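Local coordinates for indole-3-acetic acid-amido synthetase GH3.15 (Arabidopsis thaliana, PDB 6E1Q), which couples glutamine, and possibly cysteine, to the auxin precursor indole-3-butyric acid in an ATP-dependent reaction that releases AMP and diphosphate, at residues K517-K520 with N524-P527. Residues are numbered along the deposited sequence; the frame is centred on the assembly and turned at random.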
loop_
_atom_site.group_PDB
_atom_site.type_symbol
_atom_site.label_atom_id
_atom_site.label_comp_id
_atom_site.label_asym_id
_atom_site.label_seq_id
_atom_site.Cartn_x
_atom_site.Cartn_y
_atom_site.Cartn_z
ATOM N N LYS A 517 30.188 -8.912 -9.005
ATOM C CA LYS A 517 31.430 -9.647 -8.787
ATOM C C LYS A 517 31.208 -11.144 -8.969
ATOM O O LYS A 517 32.053 -11.841 -9.543
ATOM C CB LYS A 517 31.986 -9.340 -7.397
ATOM C CG LYS A 517 33.337 -9.965 -7.125
ATOM C CD LYS A 517 33.283 -11.169 -6.223
ATOM C CE LYS A 517 34.501 -11.176 -5.304
ATOM N NZ LYS A 517 34.674 -12.479 -4.622
ATOM N N GLY A 518 30.061 -11.650 -8.506
ATOM C CA GLY A 518 29.724 -13.041 -8.755
ATOM C C GLY A 518 29.665 -13.371 -10.235
ATOM O O GLY A 518 30.112 -14.436 -10.663
ATOM N N ARG A 519 29.111 -12.461 -11.038
ATOM C CA ARG A 519 28.994 -12.719 -12.468
ATOM C C ARG A 519 30.347 -12.604 -13.155
ATOM O O ARG A 519 30.729 -13.470 -13.952
ATOM C CB ARG A 519 27.993 -11.749 -13.096
ATOM C CG ARG A 519 26.547 -12.228 -13.024
ATOM C CD ARG A 519 26.325 -13.270 -14.088
ATOM N NE ARG A 519 25.920 -12.653 -15.340
ATOM C CZ ARG A 519 26.407 -12.979 -16.531
ATOM N NH1 ARG A 519 27.325 -13.923 -16.635
ATOM N NH2 ARG A 519 25.970 -12.355 -17.618
ATOM N N LYS A 520 31.089 -11.542 -12.855
ATOM C CA LYS A 520 32.279 -11.239 -13.634
ATOM C C LYS A 520 33.495 -11.978 -13.094
ATOM O O LYS A 520 34.238 -12.604 -13.858
ATOM C CB LYS A 520 32.511 -9.723 -13.657
ATOM C CG LYS A 520 33.890 -9.310 -14.141
ATOM C CD LYS A 520 34.151 -7.832 -13.875
ATOM C CE LYS A 520 35.241 -7.300 -14.790
ATOM N NZ LYS A 520 35.208 -7.993 -16.105
ATOM N N ASN A 524 30.299 -17.782 -9.884
ATOM C CA ASN A 524 29.262 -18.649 -9.333
ATOM C C ASN A 524 27.844 -18.224 -9.703
ATOM O O ASN A 524 26.890 -18.926 -9.339
ATOM C CB ASN A 524 29.359 -18.725 -7.806
ATOM C CG ASN A 524 29.466 -17.366 -7.156
ATOM O OD1 ASN A 524 30.516 -16.988 -6.652
ATOM N ND2 ASN A 524 28.381 -16.601 -7.206
ATOM N N ILE A 525 27.670 -17.099 -10.390
ATOM C CA ILE A 525 26.355 -16.627 -10.817
ATOM C C ILE A 525 26.310 -16.647 -12.338
ATOM O O ILE A 525 27.195 -16.089 -12.997
ATOM C CB ILE A 525 26.041 -15.224 -10.264
ATOM C CG1 ILE A 525 25.931 -15.270 -8.737
ATOM C CG2 ILE A 525 24.726 -14.705 -10.829
ATOM C CD1 ILE A 525 26.060 -13.915 -8.061
ATOM N N GLY A 526 25.295 -17.307 -12.892
ATOM C CA GLY A 526 25.132 -17.394 -14.323
ATOM C C GLY A 526 24.374 -16.208 -14.895
ATOM O O GLY A 526 24.016 -15.260 -14.184
ATOM N N PRO A 527 24.100 -16.249 -16.200
ATOM C CA PRO A 527 23.518 -15.080 -16.873
ATOM C C PRO A 527 22.049 -14.893 -16.521
ATOM O O PRO A 527 21.258 -15.835 -16.579
ATOM C CB PRO A 527 23.703 -15.398 -18.364
ATOM C CG PRO A 527 24.660 -16.588 -18.408
ATOM C CD PRO A 527 24.415 -17.332 -17.144
#
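Arg519 lies along the loop backbone of Ile525, Gly526 and Pro527, and this is where the packing is closest. Its CD sits near two carbonyls, 3.1 Å from Ile525 O and 3.0 Å from Gly526 O, while CG meets the Ile525 methyl CG2 at 3.8 Å. Bends at chi2 (-78°) and chi3 (-88°) fold the chain over the loop and bring one guanidinium face onto Pro527, whose CA stands 3.6 Å above the plane, over its centre. The charge is answered by Glu508, salt-bridged to NE, and Ser580 and Pro584 also touch the side chain. With an alanine in place of Arg519, Glu508 is likely to be left without this cationic mate, and Pro527 CA without the flat group it faces. Gly518 admits the other branch of Ile525: CD1 reaches 3.8 Å from its CA, and a beta carbon there would collide with that methyl. The looser side is Asn524, partly exposed, whose ND2 comes no nearer than 4.1 Å to Gly518 CA. This is a helix-loop-strand connection of the GH3 C-terminal domain, in which the chain leaving helix 513-522 passes back over that helix before strand 529-533.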